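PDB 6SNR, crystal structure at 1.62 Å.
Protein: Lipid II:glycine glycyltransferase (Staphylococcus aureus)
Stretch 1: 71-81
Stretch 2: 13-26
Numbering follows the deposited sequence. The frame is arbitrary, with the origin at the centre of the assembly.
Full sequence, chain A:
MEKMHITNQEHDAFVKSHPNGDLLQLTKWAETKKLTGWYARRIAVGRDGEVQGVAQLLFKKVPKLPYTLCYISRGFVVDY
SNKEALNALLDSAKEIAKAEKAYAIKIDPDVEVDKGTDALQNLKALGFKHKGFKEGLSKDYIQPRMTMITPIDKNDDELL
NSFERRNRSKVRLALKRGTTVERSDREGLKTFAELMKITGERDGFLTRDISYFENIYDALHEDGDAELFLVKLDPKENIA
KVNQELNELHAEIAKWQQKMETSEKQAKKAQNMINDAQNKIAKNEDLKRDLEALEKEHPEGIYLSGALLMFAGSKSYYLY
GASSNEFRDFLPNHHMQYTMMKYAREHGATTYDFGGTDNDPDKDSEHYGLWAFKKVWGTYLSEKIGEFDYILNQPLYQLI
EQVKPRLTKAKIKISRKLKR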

ATOM      1  N   TYR A  71      22.411  -7.369   2.568  1.00 15.37           N
ATOM      2  CA  TYR A  71      21.421  -6.663   1.775  1.00 14.26           C
ATOM      3  C   TYR A  71      20.873  -5.476   2.568  1.00 14.24           C
ATOM      4  O   TYR A  71      20.270  -5.676   3.646  1.00 14.85           O
ATOM      5  CB  TYR A  71      20.314  -7.625   1.369  1.00 14.09           C
ATOM      6  CG  TYR A  71      19.176  -7.031   0.550  1.00 14.25           C
ATOM      7  CD1 TYR A  71      19.376  -5.983  -0.348  1.00 14.71           C
ATOM      8  CD2 TYR A  71      17.871  -7.482   0.771  1.00 15.00           C
ATOM      9  CE1 TYR A  71      18.312  -5.408  -1.053  1.00 17.05           C
ATOM     10  CE2 TYR A  71      16.798  -6.919   0.065  1.00 16.91           C
ATOM     11  CZ  TYR A  71      17.038  -5.910  -0.854  1.00 17.30           C
ATOM     12  OH  TYR A  71      15.942  -5.338  -1.511  1.00 17.64           O
ATOM     13  N   ILE A  72      21.112  -4.298   2.048  1.00 13.52           N
ATOM     14  CA  ILE A  72      20.672  -3.015   2.640  1.00 13.62           C
ATOM     15  C   ILE A  72      19.412  -2.620   1.891  1.00 14.97           C
ATOM     16  O   ILE A  72      19.452  -1.815   0.958  1.00 15.65           O
ATOM     17  CB  ILE A  72      21.740  -1.911   2.594  1.00 14.95           C
ATOM     18  CG1 ILE A  72      23.079  -2.429   3.176  1.00 15.14           C
ATOM     19  CG2 ILE A  72      21.268  -0.647   3.333  1.00 16.61           C
ATOM     20  CD1 ILE A  72      24.195  -1.424   3.283  1.00 15.23           C
ATOM     21  N   SER A  73      18.294  -3.208   2.309  1.00 14.71           N
ATOM     22  CA  SER A  73      17.024  -3.145   1.493  1.00 15.15           C
ATOM     23  C   SER A  73      16.410  -1.748   1.577  1.00 14.53           C
ATOM     24  O   SER A  73      15.991  -1.266   2.659  1.00 13.44           O
ATOM     25  CB  SER A  73      16.010  -4.208   1.977  1.00 16.76           C
ATOM     26  OG  SER A  73      15.734  -4.136   3.397  1.00 18.68           O
ATOM     27  N   ARG A  74      16.373  -1.054   0.427  1.00 13.71           N
ATOM     28  CA  ARG A  74      15.971   0.351   0.326  1.00 15.58           C
ATOM     29  C   ARG A  74      16.828   1.340   1.159  1.00 15.24           C
ATOM     30  O   ARG A  74      16.410   2.434   1.470  1.00 16.65           O
ATOM     31  CB  ARG A  74      14.469   0.514   0.619  1.00 15.54           C
ATOM     32  CG  ARG A  74      13.578  -0.158  -0.438  1.00 17.33           C
ATOM     33  CD  ARG A  74      13.477   0.726  -1.623  1.00 17.04           C
ATOM     34  NE  ARG A  74      12.521   0.235  -2.634  1.00 17.85           N
ATOM     35  CZ  ARG A  74      12.809  -0.030  -3.908  1.00 17.79           C
ATOM     36  NH1 ARG A  74      14.048   0.075  -4.373  1.00 17.66           N
ATOM     37  NH2 ARG A  74      11.774  -0.378  -4.716  1.00 17.95           N
ATOM     38  N   GLY A  75      18.072   0.948   1.432  1.00 15.66           N
ATOM     39  CA  GLY A  75      19.114   1.865   1.913  1.00 15.75           C
ATOM     40  C   GLY A  75      20.213   2.000   0.889  1.00 17.28           C
ATOM     41  O   GLY A  75      20.058   1.494  -0.240  1.00 16.48           O
ATOM     42  N   PHE A  76      21.327   2.674   1.229  1.00 16.56           N
ATOM     43  CA  PHE A  76      21.466   3.503   2.426  1.00 18.25           C
ATOM     44  C   PHE A  76      20.466   4.666   2.491  1.00 17.42           C
ATOM     45  O   PHE A  76      20.011   5.192   1.462  1.00 17.18           O
ATOM     46  CB  PHE A  76      22.842   4.190   2.455  1.00 18.13           C
ATOM     47  CG  PHE A  76      24.035   3.320   2.112  1.00 18.28           C
ATOM     48  CD1 PHE A  76      24.569   2.418   3.030  1.00 17.43           C
ATOM     49  CD2 PHE A  76      24.644   3.433   0.874  1.00 18.24           C
ATOM     50  CE1 PHE A  76      25.699   1.695   2.751  1.00 17.56           C
ATOM     51  CE2 PHE A  76      25.781   2.704   0.575  1.00 18.87           C
ATOM     52  CZ  PHE A  76      26.317   1.844   1.515  1.00 19.78           C
ATOM     53  N   VAL A  77      20.153   5.104   3.697  1.00 15.31           N
ATOM     54  CA  VAL A  77      19.276   6.259   3.942  1.00 16.17           C
ATOM     55  C   VAL A  77      20.157   7.483   4.165  1.00 18.33           C
ATOM     56  O   VAL A  77      20.635   7.768   5.282  1.00 17.36           O
ATOM     57  CB  VAL A  77      18.295   6.018   5.077  1.00 16.79           C
ATOM     58  CG1 VAL A  77      17.379   7.224   5.233  1.00 16.82           C
ATOM     59  CG2 VAL A  77      17.480   4.757   4.833  1.00 16.41           C
ATOM     60  N   VAL A  78      20.396   8.176   3.059  1.00 17.17           N
ATOM     61  CA  VAL A  78      21.367   9.257   2.979  1.00 18.17           C
ATOM     62  C   VAL A  78      21.060  10.106   1.748  1.00 18.54           C
ATOM     63  O   VAL A  78      20.475   9.628   0.816  1.00 18.78           O
ATOM     64  CB  VAL A  78      22.817   8.730   2.946  1.00 17.54           C
ATOM     65  CG1 VAL A  78      23.189   8.010   1.654  1.00 20.39           C
ATOM     66  CG2 VAL A  78      23.802   9.851   3.228  1.00 18.45           C
ATOM     67  N   ASP A  79      21.464  11.364   1.786  1.00 19.81           N
ATOM     68  CA  ASP A  79      21.522  12.215   0.594  1.00 21.84           C
ATOM     69  C   ASP A  79      22.712  11.741  -0.254  1.00 22.45           C
ATOM     70  O   ASP A  79      23.859  11.855   0.182  1.00 22.17           O
ATOM     71  CB  ASP A  79      21.627  13.681   1.045  1.00 23.54           C
ATOM     72  CG  ASP A  79      21.736  14.671  -0.110  1.00 26.30           C
ATOM     73  OD1 ASP A  79      21.829  14.263  -1.292  1.00 25.74           O
ATOM     74  OD2 ASP A  79      21.736  15.889   0.198  1.00 30.16           O
ATOM     75  N   TYR A  80      22.430  11.204  -1.450  1.00 20.32           N
ATOM     76  CA  TYR A  80      23.447  10.589  -2.333  1.00 20.86           C
ATOM     77  C   TYR A  80      24.356  11.658  -2.957  1.00 24.15           C
ATOM     78  O   TYR A  80      25.390  11.302  -3.528  1.00 24.42           O
ATOM     79  CB  TYR A  80      22.822   9.642  -3.382  1.00 19.48           C
ATOM     80  CG  TYR A  80      22.444   8.323  -2.749  1.00 19.32           C
ATOM     81  CD1 TYR A  80      21.266   8.193  -2.000  1.00 18.74           C
ATOM     82  CD2 TYR A  80      23.300   7.218  -2.799  1.00 18.59           C
ATOM     83  CE1 TYR A  80      20.958   6.997  -1.339  1.00 18.48           C
ATOM     84  CE2 TYR A  80      23.012   6.041  -2.151  1.00 18.26           C
ATOM     85  CZ  TYR A  80      21.833   5.921  -1.421  1.00 16.09           C
ATOM     86  OH  TYR A  80      21.609   4.752  -0.766  1.00 16.97           O
ATOM     87  N   SER A  81      23.986  12.927  -2.797  1.00 25.10           N
ATOM     88  CA  SER A  81      24.909  14.027  -3.090  1.00 26.48           C
ATOM     89  C   SER A  81      25.876  14.399  -1.954  1.00 28.02           C
ATOM     90  O   SER A  81      26.769  15.232  -2.163  1.00 27.18           O
ATOM     91  CB  SER A  81      24.127  15.267  -3.497  1.00 27.64           C
ATOM     92  OG  SER A  81      23.213  14.950  -4.534  1.00 29.97           O
TER
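Stretch 2, residues 13-26: AFVKSHPNGDLLQL

How does stretch 2 run along stretch 1? Its helix ends at Ser 17, a type I turn spans His 18 to Gly 21, and a 3-10 segment covers Leu 23 to Gln 25. The chains run in opposite senses: Val 77 CA lies 5.5 Å from Asn 20 CA, and Ser 73 CA 5.8 Å from Leu 24 CA.

What fixes the side chain of Asn 20? Its CA-to-CB bond points toward stretch 1, and with chi1 m its ND2 donates to Val 78 O at 2.9 Å, nearly straight at 167°. ND2 also donates to water 2, which accepts from Tyr 80 N.

Where does Val 77 rest? Its t rotamer sets CG1 3.7 Å from His 18 CB and 4.1 Å from Phe 14 CE1, while CG2 lies 4.3 Å from Val 15 CG2. The Phe 14 ring, also at chi1 t, turns its edge to Val 77 O, with CE1 3.7 Å away.

How does Arg 74 meet Asp 22? Both CA-to-CB bonds point toward the opposing stretch, and chi1 m brings Arg 74 CG to 3.4 Å from Asp 22 OD2. Arg 74 NE stays 4.5 Å from Asp 22 OD2, beyond a salt bridge, and water 3 links them. Asp 22 OD2 also accepts from Leu 24 N at 3.0 Å.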

ATOM      1  N   ALA A  13      13.218   7.221  13.539  1.00 17.31           N
ATOM      2  CA  ALA A  13      12.845   8.627  13.352  1.00 19.39           C
ATOM      3  C   ALA A  13      13.550   9.280  12.166  1.00 19.62           C
ATOM      4  O   ALA A  13      12.947   9.966  11.326  1.00 20.68           O
ATOM      5  CB  ALA A  13      13.066   9.405  14.657  1.00 20.72           C
ATOM      6  N   PHE A  14      14.854   9.022  12.068  1.00 17.56           N
ATOM      7  CA  PHE A  14      15.657   9.535  10.992  1.00 18.07           C
ATOM      8  C   PHE A  14      15.177   8.995   9.663  1.00 17.11           C
ATOM      9  O   PHE A  14      15.026   9.775   8.694  1.00 19.72           O
ATOM     10  CB  PHE A  14      17.134   9.182  11.203  1.00 18.80           C
ATOM     11  CG  PHE A  14      18.043   9.782  10.164  1.00 19.02           C
ATOM     12  CD1 PHE A  14      18.315   9.142   8.984  1.00 20.12           C
ATOM     13  CD2 PHE A  14      18.613  11.023  10.379  1.00 21.46           C
ATOM     14  CE1 PHE A  14      19.150   9.723   8.033  1.00 21.77           C
ATOM     15  CE2 PHE A  14      19.437  11.600   9.438  1.00 21.78           C
ATOM     16  CZ  PHE A  14      19.714  10.947   8.259  1.00 20.16           C
ATOM     17  N   VAL A  15      14.933   7.683   9.564  1.00 17.96           N
ATOM     18  CA  VAL A  15      14.402   7.075   8.326  1.00 17.20           C
ATOM     19  C   VAL A  15      13.043   7.680   7.912  1.00 17.36           C
ATOM     20  O   VAL A  15      12.822   8.014   6.758  1.00 18.57           O
ATOM     21  CB  VAL A  15      14.270   5.541   8.466  1.00 18.25           C
ATOM     22  CG1 VAL A  15      13.600   4.886   7.235  1.00 16.63           C
ATOM     23  CG2 VAL A  15      15.654   4.892   8.745  1.00 17.55           C
ATOM     24  N   LYS A  16      12.193   7.875   8.900  1.00 16.51           N
ATOM     25  CA  LYS A  16      10.841   8.351   8.636  1.00 18.55           C
ATOM     26  C   LYS A  16      10.865   9.779   8.124  1.00 21.85           C
ATOM     27  O   LYS A  16      10.031  10.117   7.271  1.00 22.81           O
ATOM     28  CB  LYS A  16       9.973   8.189   9.888  1.00 19.97           C
ATOM     29  CG  LYS A  16       9.585   6.738  10.159  1.00 18.85           C
ATOM     30  CD  LYS A  16       8.843   6.532  11.468  1.00 20.16           C
ATOM     31  CE  LYS A  16       8.181   5.188  11.622  1.00 19.87           C
ATOM     32  NZ  LYS A  16       7.259   5.082  12.808  1.00 21.07           N
ATOM     33  N   SER A  17      11.805  10.603   8.574  1.00 20.54           N
ATOM     34  CA  SER A  17      11.900  12.009   8.097  1.00 21.52           C
ATOM     35  C   SER A  17      12.854  12.289   6.929  1.00 22.44           C
ATOM     36  O   SER A  17      12.897  13.409   6.383  1.00 21.60           O
ATOM     37  CB  SER A  17      12.277  12.914   9.267  1.00 24.16           C
ATOM     38  OG  SER A  17      13.487  12.567   9.867  1.00 28.67           O
ATOM     39  N   HIS A  18      13.619  11.283   6.513  1.00 20.23           N
ATOM     40  CA  HIS A  18      14.550  11.517   5.418  1.00 20.69           C
ATOM     41  C   HIS A  18      13.846  11.316   4.067  1.00 20.64           C
ATOM     42  O   HIS A  18      13.119  10.337   3.897  1.00 19.79           O
ATOM     43  CB  HIS A  18      15.739  10.582   5.535  1.00 20.46           C
ATOM     44  CG  HIS A  18      16.867  10.976   4.658  1.00 19.13           C
ATOM     45  ND1 HIS A  18      17.985  11.645   5.105  1.00 21.78           N
ATOM     46  CD2 HIS A  18      17.020  10.844   3.323  1.00 18.12           C
ATOM     47  CE1 HIS A  18      18.794  11.866   4.088  1.00 20.25           C
ATOM     48  NE2 HIS A  18      18.235  11.388   2.996  1.00 23.60           N
ATOM     49  N   PRO A  19      14.126  12.177   3.079  1.00 21.48           N
ATOM     50  CA  PRO A  19      13.512  11.980   1.757  1.00 20.90           C
ATOM     51  C   PRO A  19      13.744  10.584   1.150  1.00 20.06           C
ATOM     52  O   PRO A  19      12.921  10.122   0.335  1.00 20.34           O
ATOM     53  CB  PRO A  19      14.184  13.059   0.915  1.00 22.55           C
ATOM     54  CG  PRO A  19      14.461  14.128   1.857  1.00 22.72           C
ATOM     55  CD  PRO A  19      14.881  13.449   3.126  1.00 21.96           C
ATOM     56  N   ASN A  20      14.905   9.980   1.461  1.00 19.53           N
ATOM     57  CA  ASN A  20      15.257   8.639   0.997  1.00 19.51           C
ATOM     58  C   ASN A  20      15.029   7.507   1.993  1.00 21.63           C
ATOM     59  O   ASN A  20      15.537   6.405   1.791  1.00 21.02           O
ATOM     60  CB  ASN A  20      16.702   8.618   0.495  1.00 20.34           C
ATOM     61  CG  ASN A  20      16.913   9.512  -0.724  1.00 23.29           C
ATOM     62  OD1 ASN A  20      16.001   9.741  -1.524  1.00 25.82           O
ATOM     63  ND2 ASN A  20      18.150   9.947  -0.920  1.00 23.05           N
ATOM     64  N   GLY A  21      14.271   7.780   3.055  1.00 17.56           N
ATOM     65  CA  GLY A  21      13.776   6.750   3.930  1.00 18.16           C
ATOM     66  C   GLY A  21      12.768   5.821   3.285  1.00 18.52           C
ATOM     67  O   GLY A  21      12.271   6.095   2.182  1.00 19.07           O
ATOM     68  N   ASP A  22      12.516   4.694   3.935  1.00 17.71           N
ATOM     69  CA  ASP A  22      11.613   3.674   3.378  1.00 16.58           C
ATOM     70  C   ASP A  22      11.238   2.736   4.486  1.00 15.86           C
ATOM     71  O   ASP A  22      12.042   2.495   5.436  1.00 15.49           O
ATOM     72  CB  ASP A  22      12.252   2.892   2.209  1.00 17.02           C
ATOM     73  CG  ASP A  22      11.234   2.077   1.431  1.00 18.65           C
ATOM     74  OD1 ASP A  22      10.491   2.746   0.642  1.00 22.86           O
ATOM     75  OD2 ASP A  22      11.099   0.861   1.639  1.00 16.95           O
ATOM     76  N   LEU A  23      10.063   2.131   4.347  1.00 15.00           N
ATOM     77  CA  LEU A  23       9.608   1.034   5.196  1.00 15.25           C
ATOM     78  C   LEU A  23      10.698  -0.069   5.404  1.00 15.60           C
ATOM     79  O   LEU A  23      10.857  -0.606   6.517  1.00 14.74           O
ATOM     80  CB  LEU A  23       8.361   0.403   4.577  1.00 16.67           C
ATOM     81  CG  LEU A  23       7.753  -0.804   5.220  1.00 15.97           C
ATOM     82  CD1 LEU A  23       7.206  -0.423   6.591  1.00 18.16           C
ATOM     83  CD2 LEU A  23       6.688  -1.463   4.318  1.00 16.53           C
ATOM     84  N   LEU A  24      11.416  -0.437   4.340  1.00 14.34           N
ATOM     85  CA  LEU A  24      12.316  -1.578   4.403  1.00 15.77           C
ATOM     86  C   LEU A  24      13.616  -1.279   5.180  1.00 15.66           C
ATOM     87  O   LEU A  24      14.393  -2.205   5.381  1.00 16.75           O
ATOM     88  CB  LEU A  24      12.613  -2.093   2.976  1.00 18.15           C
ATOM     89  CG  LEU A  24      11.452  -2.531   2.102  1.00 19.64           C
ATOM     90  CD1 LEU A  24      11.892  -3.427   0.926  1.00 19.36           C
ATOM     91  CD2 LEU A  24      10.183  -3.002   2.767  1.00 21.07           C
ATOM     92  N   GLN A  25      13.790  -0.026   5.648  1.00 15.58           N
ATOM     93  CA  GLN A  25      14.892   0.368   6.522  1.00 14.28           C
ATOM     94  C   GLN A  25      14.492   0.539   7.995  1.00 15.33           C
ATOM     95  O   GLN A  25      15.343   0.923   8.819  1.00 16.00           O
ATOM     96  CB  GLN A  25      15.610   1.581   6.006  1.00 14.22           C
ATOM     97  CG  GLN A  25      16.432   1.310   4.739  1.00 14.00           C
ATOM     98  CD  GLN A  25      17.677   0.495   5.095  1.00 14.14           C
ATOM     99  OE1 GLN A  25      17.816  -0.747   4.818  1.00 16.75           O
ATOM    100  NE2 GLN A  25      18.520   1.154   5.758  1.00 13.38           N
ATOM    101  N   LEU A  26      13.234   0.294   8.314  1.00 15.76           N
ATOM    102  CA  LEU A  26      12.774   0.402   9.725  1.00 14.93           C
ATOM    103  C   LEU A  26      13.174  -0.808  10.537  1.00 14.34           C
ATOM    104  O   LEU A  26      13.145  -1.952  10.068  1.00 15.59           O
ATOM    105  CB  LEU A  26      11.237   0.587   9.805  1.00 16.08           C
ATOM    106  CG  LEU A  26      10.685   1.844   9.130  1.00 16.83           C
ATOM    107  CD1 LEU A  26       9.163   1.872   9.304  1.00 17.20           C
ATOM    108  CD2 LEU A  26      11.310   3.087   9.735  1.00 17.57           C
TER
HETATM  109  O   HOH W   1      15.214   4.234   0.135  1.00 21.76           O
HETATM  110  O   HOH W   2      19.711  11.583  -2.645  1.00 30.21           O
HETATM  111  O   HOH W   3       9.896  -0.069  -0.743  1.00 26.32           O